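MaoC family protein (Mycobacterium tuberculosis H37Rv, PDB 3KHP) probably interconverts (3R)-3-hydroxyacyl thioesters and the matching enoyl thioesters, acting as a hydratase/dehydratase of the MaoC type. Local coordinates at residues F224-L229 against P264-G268; A259-V265 against R298-G304; C81-A87 against L118-V124. All blocks are in the same frame, centred on the assembly; numbering follows the deposited sequence.

Contact 1: residues F224-L229 against P264-G268; sequences FPKPIL and PVFPG
Ile228, Pro264 and Phe266 interlock where two proline-rich loops of the MaoC-like domain, a hot-dog fold, meet beside helix 231-245. The bump is one methyl: CG2 of Ile228 stands 3.5 Å above the plane of the Phe224 ring, over its centre. Pro264 and Phe266 complete the hollow from the other loop. The same CG2 lies 3.8 Å from Phe266 CE1, and Phe224 CE1 reaches Pro264 CG at 3.9 Å, so the two aromatic rings and the proline ring surround this one methyl on several sides. With CG1 of Ile228 between the backbone N and the carbonyl carbon (chi1 66°), CG2 falls anti to the carbonyl carbon, on the side of the rings.

Phe266 lies against the bend of residues 224-228, with Lys226 O at 3.6 Å from its CE1, at the ring edge and in its plane. Above the ring, the ammonium of Lys226 is distant enough for only a weak cation-pi attraction. Farther along, Pro267 turns its CD toward Pro227 O, 3.3 Å away; proline, lacking an N-H, offers carbon here. Leu229 runs alongside Val265 in the same direction, its CD2 against CG1 of Val265, and both touch Thr234 of the helix.

Ile228 O accepts a hydrogen bond from His212 ND1, in a sequence resembling the hydratase 2 motif. Across the contact the one direct hydrogen bond is between backbones: Leu229 N donates to Val265 O at 2.8 Å (153° at the hydrogen), and one water closes the exchange, donating to Leu229 O at 2.6 Å and accepting from Val265 N at 2.9 Å.

Contact 2: residues A259-V265 against R298-G304; sequences ARFTKPV and RVVLDDG
Arg260 grips Asp303 side-on, with its guanidinium and the carboxylate turned 42° from each other. NE and NH2 both bond to a single oxygen, OD2: NE at 2.7 Å, nearly along the C-O direction, and NH2 at 2.9 Å from above the carboxylate plane. Arg260 CG extends anti to the backbone N (chi1 -173°), and a bend at chi3 (59°) swings the guanidinium back over Asp302, whose CB packs on its face. Asp302 OD2, well out of the guanidinium plane, may add electrostatic attraction; OD1 accepts from Asp303 N at 2.8 Å where the chain turns a corner.

On the opposite face of the sheet Phe261 and Leu301 lie alongside each other, with Phe261 CD1 and Leu301 CD2 3.4 Å apart. Leu301 continues onto Thr234 of helix 231-245 and Phe261 onto Leu99, buried places that suit apolar side chains. Thr262 uses both its branches: OG1 donates to Val299 O at 2.8 Å, approaching from above the carbonyl plane, while CG2 rests on Asp302 CB.

The aliphatic stems of Lys263 and Arg298 cross, Lys263 CD 3.5 Å from Arg298 CG, their charged ends apart. Arg298 NH1 reaches Pro264 O at 2.8 Å, in the carbonyl plane, and NH2 forms a salt bridge with Glu269. Val265 CG2 meets Val300 CG1 at about a right angle.

Arg260 and Asp302 form an antiparallel hydrogen-bonded pair and Phe261 and Leu301 a non-hydrogen-bonded one. Here neighbouring strands join in the long antiparallel sheet of a double hot-dog fold, as in hydratase 2 enzymes, one strand kinked by a classic beta bulge, Val300 and Leu301 opposite Thr287.

Contact 3: residues C81-A87 against L118-V124; sequences CCPAFGA and LSVVTEV
Leu118 and Val120 make the apolar contacts, packing against the end of helix 78-81 and the loop that follows. Leu118 CD1 lies 4.0 Å from Cys81 SG, and Val120 CG1 is 4.1 Å from Cys82 SG, with the Pro83 ring beside it. Cys82 SG extends anti to its backbone N (chi1 -166°), which carries the sulfur toward Val120. Thiols suit this buried place because they are compact and only weakly polar.

A second group sets methyls against carbonyl oxygens. Val120 CG2 approaches Cys81 O to 3.3 Å, and Thr122 CG2 approaches Pro83 O equally closely at 3.3 Å. Val124 CG2 touches Ala87 O in the same manner. Leu118, Val120 and Thr122, at every second position of strand 116-129, thus direct their side chains at the loop.

Polar groups meet without bonding across the interface. Thr122 OG1 is 3.0 Å from Ala87 N, but at a poor angle; the hydroxyl is hydrogen-bonded to Thr33. Ala87, on a short 3-10 turn, brings its small CB to 3.2 Å from that OG1 and 3.4 Å from Glu123 N, a closeness suited to a one-carbon side chain.

Because the two segments exchange neither hydrogen bonds nor charges, shape and burial hold them together, while neighbours such as Thr33 and, for Cys82 O, Thr156 satisfy polar atoms at the interface.

Following the chain from the N terminus, contact 3 comes first: it closes the loop from 81-87 to 118-124, which includes strand 103-108, and packs the end of helix 78-81 on strand 116-129 in the N-terminal, hydratase 2-like part of the chain. Contact 1 then opens at 224-229, joining the loop before helix 231-245 to the loop after strand 254-261. Before it closes at 264-268, contact 2 has begun at 259; closing at 298-304, it joins strands 254-261 and 298-308. These two loops therefore overlap, sharing Pro264 and Val265, and Phe266 packs against Arg298. Contact 3 lies across the chain's centre, about 24 Å from contact 2, centre to centre; one antiparallel sheet runs through both.

Contact 1: residues F224-L229 against P264-G268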
loop_
_atom_site.group_PDB
_atom_site.type_symbol
_atom_site.label_atom_id
_atom_site.label_comp_id
_atom_site.label_asym_id
_atom_site.label_seq_id
_atom_site.Cartn_x
_atom_site.Cartn_y
_atom_site.Cartn_z
ATOM N N PHE A 224 0.561 -20.881 12.069
ATOM C CA PHE A 224 1.856 -20.314 11.749
ATOM C C PHE A 224 2.361 -19.437 12.899
ATOM O O PHE A 224 1.576 -18.771 13.584
ATOM C CB PHE A 224 1.771 -19.410 10.504
ATOM C CG PHE A 224 1.472 -20.128 9.219
ATOM C CD1 PHE A 224 2.432 -20.891 8.596
ATOM C CD2 PHE A 224 0.247 -20.008 8.622
ATOM C CE1 PHE A 224 2.158 -21.539 7.399
ATOM C CE2 PHE A 224 -0.044 -20.635 7.454
ATOM C CZ PHE A 224 0.902 -21.404 6.820
ATOM N N PRO A 225 3.681 -19.363 13.066
ATOM C CA PRO A 225 4.242 -18.561 14.142
ATOM C C PRO A 225 3.887 -17.096 14.006
ATOM O O PRO A 225 3.766 -16.361 15.021
ATOM C CB PRO A 225 5.770 -18.734 13.960
ATOM C CG PRO A 225 5.925 -19.995 13.157
ATOM C CD PRO A 225 4.699 -20.102 12.301
ATOM N N LYS A 226 3.783 -16.681 12.733
ATOM C CA LYS A 226 3.397 -15.353 12.370
ATOM C C LYS A 226 2.688 -15.292 11.000
ATOM O O LYS A 226 2.689 -16.235 10.216
ATOM C CB LYS A 226 4.613 -14.432 12.434
ATOM C CG LYS A 226 5.963 -15.136 12.423
ATOM C CD LYS A 226 7.137 -14.119 12.544
ATOM C CE LYS A 226 8.470 -14.703 11.982
ATOM N NZ LYS A 226 8.887 -16.038 12.580
ATOM N N PRO A 227 2.029 -14.180 10.729
ATOM C CA PRO A 227 1.327 -14.121 9.451
ATOM C C PRO A 227 2.260 -14.374 8.268
ATOM O O PRO A 227 3.430 -14.031 8.324
ATOM C CB PRO A 227 0.768 -12.704 9.428
ATOM C CG PRO A 227 0.804 -12.238 10.836
ATOM C CD PRO A 227 1.909 -12.943 11.514
ATOM N N ILE A 228 1.754 -15.001 7.210
ATOM C CA ILE A 228 2.592 -15.331 6.085
ATOM C C ILE A 228 2.371 -14.270 5.027
ATOM O O ILE A 228 1.314 -13.650 4.968
ATOM C CB ILE A 228 2.311 -16.744 5.537
ATOM C CG1 ILE A 228 0.902 -16.823 4.933
ATOM C CG2 ILE A 228 2.493 -17.783 6.633
ATOM C CD1 ILE A 228 0.533 -18.201 4.343
ATOM N N LEU A 229 3.390 -14.010 4.221
ATOM C CA LEU A 229 3.229 -13.124 3.097
ATOM C C LEU A 229 2.273 -13.758 2.074
ATOM O O LEU A 229 2.285 -14.977 1.848
ATOM C CB LEU A 229 4.596 -12.884 2.460
ATOM C CG LEU A 229 4.648 -11.743 1.447
ATOM C CD1 LEU A 229 4.346 -10.386 2.139
ATOM C CD2 LEU A 229 5.969 -11.732 0.750
ATOM N N PRO A 264 5.422 -21.531 2.204
ATOM C CA PRO A 264 5.094 -20.166 2.565
ATOM C C PRO A 264 6.318 -19.287 2.782
ATOM O O PRO A 264 7.410 -19.787 3.041
ATOM C CB PRO A 264 4.293 -20.316 3.866
ATOM C CG PRO A 264 4.287 -21.750 4.194
ATOM C CD PRO A 264 5.190 -22.480 3.305
ATOM N N VAL A 265 6.099 -17.981 2.682
ATOM C CA VAL A 265 7.124 -16.984 2.948
ATOM C C VAL A 265 6.700 -16.135 4.122
ATOM O O VAL A 265 5.497 -15.834 4.301
ATOM C CB VAL A 265 7.347 -16.083 1.702
ATOM C CG1 VAL A 265 8.188 -14.857 2.058
ATOM C CG2 VAL A 265 7.988 -16.885 0.578
ATOM N N PHE A 266 7.653 -15.701 4.933
ATOM C CA PHE A 266 7.276 -14.737 5.967
ATOM C C PHE A 266 7.739 -13.348 5.585
ATOM O O PHE A 266 8.810 -13.208 5.024
ATOM C CB PHE A 266 7.827 -15.191 7.323
ATOM C CG PHE A 266 7.298 -16.518 7.736
ATOM C CD1 PHE A 266 6.105 -16.607 8.462
ATOM C CD2 PHE A 266 7.956 -17.694 7.381
ATOM C CE1 PHE A 266 5.599 -17.858 8.849
ATOM C CE2 PHE A 266 7.445 -18.943 7.774
ATOM C CZ PHE A 266 6.262 -19.012 8.504
ATOM N N PRO A 267 6.932 -12.315 5.853
ATOM C CA PRO A 267 7.430 -10.978 5.477
ATOM C C PRO A 267 8.707 -10.669 6.253
ATOM O O PRO A 267 8.818 -11.013 7.456
ATOM C CB PRO A 267 6.305 -10.036 5.863
ATOM C CG PRO A 267 5.133 -10.907 6.300
ATOM C CD PRO A 267 5.628 -12.279 6.527
ATOM N N GLY A 268 9.690 -10.129 5.532
ATOM C CA GLY A 268 11.015 -9.848 6.080
ATOM C C GLY A 268 12.066 -10.756 5.477
ATOM O O GLY A 268 13.250 -10.449 5.504
HETATM O O HOH W 1 3.448 -17.278 1.613
#

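Contact 2: residues A259-V265 against R298-G304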
loop_
_atom_site.group_PDB
_atom_site.type_symbol
_atom_site.label_atom_id
_atom_site.label_comp_id
_atom_site.label_asym_id
_atom_site.label_seq_id
_atom_site.Cartn_x
_atom_site.Cartn_y
_atom_site.Cartn_z
ATOM N N ALA A 259 4.217 -20.025 -12.202
ATOM C CA ALA A 259 4.954 -20.696 -11.156
ATOM C C ALA A 259 4.032 -21.472 -10.211
ATOM O O ALA A 259 2.847 -21.172 -10.113
ATOM C CB ALA A 259 5.801 -19.705 -10.382
ATOM N N ARG A 260 4.624 -22.437 -9.528
ATOM C CA ARG A 260 3.968 -23.248 -8.514
ATOM C C ARG A 260 4.366 -22.819 -7.096
ATOM O O ARG A 260 5.535 -22.686 -6.815
ATOM C CB ARG A 260 4.334 -24.715 -8.717
ATOM C CG ARG A 260 3.572 -25.689 -7.800
ATOM C CD ARG A 260 3.551 -27.119 -8.390
ATOM N NE ARG A 260 4.887 -27.656 -8.597
ATOM C CZ ARG A 260 5.623 -28.291 -7.681
ATOM N NH1 ARG A 260 5.181 -28.474 -6.448
ATOM N NH2 ARG A 260 6.823 -28.757 -8.006
ATOM N N PHE A 261 3.385 -22.611 -6.217
ATOM C CA PHE A 261 3.634 -22.209 -4.843
ATOM C C PHE A 261 3.904 -23.401 -3.954
ATOM O O PHE A 261 2.988 -24.177 -3.690
ATOM C CB PHE A 261 2.433 -21.432 -4.302
ATOM C CG PHE A 261 2.123 -20.213 -5.099
ATOM C CD1 PHE A 261 2.755 -19.017 -4.822
ATOM C CD2 PHE A 261 1.246 -20.273 -6.150
ATOM C CE1 PHE A 261 2.491 -17.909 -5.556
ATOM C CE2 PHE A 261 0.964 -19.155 -6.896
ATOM C CZ PHE A 261 1.594 -17.971 -6.610
ATOM N N THR A 262 5.143 -23.536 -3.464
ATOM C CA THR A 262 5.547 -24.762 -2.786
ATOM C C THR A 262 5.559 -24.640 -1.279
ATOM O O THR A 262 5.174 -25.566 -0.570
ATOM C CB THR A 262 6.945 -25.243 -3.248
ATOM O OG1 THR A 262 7.863 -24.132 -3.358
ATOM C CG2 THR A 262 6.848 -26.012 -4.596
ATOM N N LYS A 263 6.059 -23.511 -0.785
ATOM C CA LYS A 263 6.132 -23.251 0.642
ATOM C C LYS A 263 5.871 -21.785 0.978
ATOM O O LYS A 263 6.014 -20.898 0.144
ATOM C CB LYS A 263 7.478 -23.672 1.172
ATOM C CG LYS A 263 7.681 -25.165 1.122
ATOM C CD LYS A 263 8.926 -25.542 1.866
ATOM C CE LYS A 263 9.104 -27.066 1.945
ATOM N NZ LYS A 263 10.459 -27.346 2.571
ATOM N N PRO A 264 5.422 -21.531 2.204
ATOM C CA PRO A 264 5.094 -20.166 2.565
ATOM C C PRO A 264 6.318 -19.287 2.782
ATOM O O PRO A 264 7.410 -19.787 3.041
ATOM C CB PRO A 264 4.293 -20.316 3.866
ATOM C CG PRO A 264 4.287 -21.750 4.194
ATOM C CD PRO A 264 5.190 -22.480 3.305
ATOM N N VAL A 265 6.099 -17.981 2.682
ATOM C CA VAL A 265 7.124 -16.984 2.948
ATOM C C VAL A 265 6.700 -16.135 4.122
ATOM O O VAL A 265 5.497 -15.834 4.301
ATOM C CB VAL A 265 7.347 -16.083 1.702
ATOM C CG1 VAL A 265 8.188 -14.857 2.058
ATOM C CG2 VAL A 265 7.988 -16.885 0.578
ATOM N N ARG A 298 15.043 -22.995 1.090
ATOM C CA ARG A 298 13.648 -23.401 1.037
ATOM C C ARG A 298 13.137 -22.913 -0.312
ATOM O O ARG A 298 13.177 -21.705 -0.592
ATOM C CB ARG A 298 12.879 -22.725 2.193
ATOM C CG ARG A 298 11.456 -23.140 2.358
ATOM C CD ARG A 298 10.545 -22.071 2.986
ATOM N NE ARG A 298 11.246 -21.404 4.041
ATOM C CZ ARG A 298 10.998 -20.182 4.497
ATOM N NH1 ARG A 298 9.987 -19.453 4.063
ATOM N NH2 ARG A 298 11.777 -19.707 5.444
ATOM N N VAL A 299 12.688 -23.823 -1.172
ATOM C CA VAL A 299 12.132 -23.381 -2.431
ATOM C C VAL A 299 10.720 -22.901 -2.158
ATOM O O VAL A 299 9.950 -23.628 -1.542
ATOM C CB VAL A 299 12.128 -24.495 -3.450
ATOM C CG1 VAL A 299 11.461 -24.028 -4.691
ATOM C CG2 VAL A 299 13.559 -24.946 -3.736
ATOM N N VAL A 300 10.372 -21.688 -2.568
ATOM C CA VAL A 300 8.989 -21.186 -2.341
ATOM C C VAL A 300 8.181 -21.033 -3.604
ATOM O O VAL A 300 6.958 -21.110 -3.555
ATOM C CB VAL A 300 8.983 -19.891 -1.510
ATOM C CG1 VAL A 300 9.581 -20.159 -0.160
ATOM C CG2 VAL A 300 9.751 -18.755 -2.200
ATOM N N LEU A 301 8.853 -20.800 -4.739
ATOM C CA LEU A 301 8.240 -20.869 -6.076
ATOM C C LEU A 301 9.066 -21.822 -6.903
ATOM O O LEU A 301 10.295 -21.693 -6.980
ATOM C CB LEU A 301 8.217 -19.533 -6.830
ATOM C CG LEU A 301 7.470 -18.334 -6.253
ATOM C CD1 LEU A 301 7.665 -17.123 -7.198
ATOM C CD2 LEU A 301 5.967 -18.650 -6.021
ATOM N N ASP A 302 8.392 -22.764 -7.536
ATOM C CA ASP A 302 9.043 -23.793 -8.296
ATOM C C ASP A 302 8.375 -23.812 -9.650
ATOM O O ASP A 302 7.342 -23.163 -9.867
ATOM C CB ASP A 302 8.921 -25.149 -7.594
ATOM C CG ASP A 302 10.120 -26.097 -7.876
ATOM O OD1 ASP A 302 10.779 -25.958 -8.913
ATOM O OD2 ASP A 302 10.373 -27.019 -7.070
ATOM N N ASP A 303 8.999 -24.559 -10.548
ATOM C CA ASP A 303 8.516 -24.740 -11.895
ATOM C C ASP A 303 8.221 -23.432 -12.596
ATOM O O ASP A 303 7.281 -23.328 -13.370
ATOM C CB ASP A 303 7.297 -25.648 -11.884
ATOM C CG ASP A 303 7.600 -27.027 -11.282
ATOM O OD1 ASP A 303 8.717 -27.574 -11.442
ATOM O OD2 ASP A 303 6.696 -27.570 -10.655
ATOM N N GLY A 304 9.061 -22.438 -12.368
ATOM C CA GLY A 304 8.880 -21.138 -13.005
ATOM C C GLY A 304 9.207 -21.188 -14.475
ATOM O O GLY A 304 10.186 -21.802 -14.860
HETATM O O HOH W 2 4.940 -19.546 -1.894
HETATM O O HOH W 3 11.758 -26.634 -0.455
#

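Contact 3: residues C81-A87 against L118-V124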
loop_
_atom_site.group_PDB
_atom_site.type_symbol
_atom_site.label_atom_id
_atom_site.label_comp_id
_atom_site.label_asym_id
_atom_site.label_seq_id
_atom_site.Cartn_x
_atom_site.Cartn_y
_atom_site.Cartn_z
ATOM N N CYS A 81 -6.168 -6.999 -11.762
ATOM C CA CYS A 81 -7.144 -6.473 -12.743
ATOM C C CYS A 81 -7.726 -7.511 -13.688
ATOM O O CYS A 81 -8.599 -7.189 -14.500
ATOM C CB CYS A 81 -6.535 -5.344 -13.611
ATOM S SG CYS A 81 -5.126 -5.815 -14.582
ATOM N N CYS A 82 -7.225 -8.728 -13.642
ATOM C CA CYS A 82 -7.780 -9.803 -14.478
ATOM C C CYS A 82 -7.845 -11.130 -13.740
ATOM O O CYS A 82 -7.363 -12.131 -14.255
ATOM C CB CYS A 82 -6.944 -9.977 -15.751
ATOM S SG CYS A 82 -7.742 -11.000 -17.060
ATOM N N PRO A 83 -8.440 -11.141 -12.536
ATOM C CA PRO A 83 -8.405 -12.333 -11.703
ATOM C C PRO A 83 -9.322 -13.439 -12.241
ATOM O O PRO A 83 -10.453 -13.162 -12.578
ATOM C CB PRO A 83 -8.921 -11.831 -10.345
ATOM C CG PRO A 83 -9.743 -10.691 -10.645
ATOM C CD PRO A 83 -9.295 -10.100 -11.949
ATOM N N ALA A 84 -8.824 -14.663 -12.321
ATOM C CA ALA A 84 -9.626 -15.807 -12.738
ATOM C C ALA A 84 -10.578 -16.263 -11.613
ATOM O O ALA A 84 -11.361 -17.192 -11.796
ATOM C CB ALA A 84 -8.714 -16.967 -13.197
ATOM N N PHE A 85 -10.551 -15.573 -10.486
ATOM C CA PHE A 85 -11.186 -16.064 -9.279
ATOM C C PHE A 85 -12.698 -16.301 -9.333
ATOM O O PHE A 85 -13.159 -17.305 -8.823
ATOM C CB PHE A 85 -10.842 -15.152 -8.098
ATOM C CG PHE A 85 -9.416 -15.300 -7.602
ATOM C CD1 PHE A 85 -8.700 -16.489 -7.776
ATOM C CD2 PHE A 85 -8.797 -14.248 -6.934
ATOM C CE1 PHE A 85 -7.388 -16.633 -7.283
ATOM C CE2 PHE A 85 -7.480 -14.371 -6.452
ATOM C CZ PHE A 85 -6.778 -15.578 -6.626
ATOM N N GLY A 86 -13.452 -15.383 -9.935
ATOM C CA GLY A 86 -14.899 -15.496 -10.037
ATOM C C GLY A 86 -15.439 -16.855 -10.475
ATOM O O GLY A 86 -16.517 -17.255 -10.052
ATOM N N ALA A 87 -14.678 -17.581 -11.294
ATOM C CA ALA A 87 -15.137 -18.853 -11.844
ATOM C C ALA A 87 -15.255 -19.975 -10.801
ATOM O O ALA A 87 -15.948 -20.962 -11.042
ATOM C CB ALA A 87 -14.228 -19.292 -12.983
ATOM N N LEU A 118 -10.696 -2.998 -17.577
ATOM C CA LEU A 118 -10.832 -4.237 -18.339
ATOM C C LEU A 118 -12.177 -4.904 -18.083
ATOM O O LEU A 118 -12.726 -4.826 -17.000
ATOM C CB LEU A 118 -9.724 -5.228 -18.014
ATOM C CG LEU A 118 -8.310 -4.979 -18.450
ATOM C CD1 LEU A 118 -7.433 -6.064 -17.796
ATOM C CD2 LEU A 118 -8.195 -4.969 -19.984
ATOM N N SER A 119 -12.673 -5.551 -19.126
ATOM C CA SER A 119 -13.849 -6.377 -19.111
ATOM C C SER A 119 -13.317 -7.778 -18.942
ATOM O O SER A 119 -12.631 -8.292 -19.830
ATOM C CB SER A 119 -14.560 -6.260 -20.473
ATOM O OG SER A 119 -15.582 -7.234 -20.613
ATOM N N VAL A 120 -13.597 -8.376 -17.792
ATOM C CA VAL A 120 -12.990 -9.620 -17.411
ATOM C C VAL A 120 -14.064 -10.710 -17.348
ATOM O O VAL A 120 -15.105 -10.531 -16.740
ATOM C CB VAL A 120 -12.264 -9.491 -16.062
ATOM C CG1 VAL A 120 -11.633 -10.797 -15.662
ATOM C CG2 VAL A 120 -11.199 -8.388 -16.141
ATOM N N VAL A 121 -13.787 -11.820 -18.020
ATOM C CA VAL A 121 -14.621 -13.001 -17.990
ATOM C C VAL A 121 -13.768 -14.128 -17.494
ATOM O O VAL A 121 -12.601 -14.212 -17.856
ATOM C CB VAL A 121 -15.153 -13.351 -19.398
ATOM C CG1 VAL A 121 -15.745 -14.768 -19.422
ATOM C CG2 VAL A 121 -16.155 -12.255 -19.887
ATOM N N THR A 122 -14.340 -14.980 -16.646
ATOM C CA THR A 122 -13.613 -16.135 -16.138
ATOM C C THR A 122 -14.299 -17.474 -16.461
ATOM O O THR A 122 -15.464 -17.542 -16.888
ATOM C CB THR A 122 -13.423 -16.052 -14.616
ATOM O OG1 THR A 122 -14.677 -16.267 -13.978
ATOM C CG2 THR A 122 -12.879 -14.696 -14.208
ATOM N N GLU A 123 -13.566 -18.546 -16.215
ATOM C CA GLU A 123 -13.980 -19.839 -16.689
ATOM C C GLU A 123 -13.347 -20.991 -15.936
ATOM O O GLU A 123 -12.168 -20.964 -15.594
ATOM C CB GLU A 123 -13.570 -19.950 -18.141
ATOM C CG GLU A 123 -14.041 -21.230 -18.789
ATOM C CD GLU A 123 -13.595 -21.343 -20.228
ATOM O OE1 GLU A 123 -12.995 -20.350 -20.784
ATOM O OE2 GLU A 123 -13.848 -22.442 -20.772
ATOM N N VAL A 124 -14.128 -22.027 -15.726
ATOM C CA VAL A 124 -13.597 -23.259 -15.181
ATOM C C VAL A 124 -12.906 -23.979 -16.318
ATOM O O VAL A 124 -13.558 -24.508 -17.208
ATOM C CB VAL A 124 -14.715 -24.140 -14.574
ATOM C CG1 VAL A 124 -14.120 -25.367 -13.928
ATOM C CG2 VAL A 124 -15.534 -23.334 -13.604
#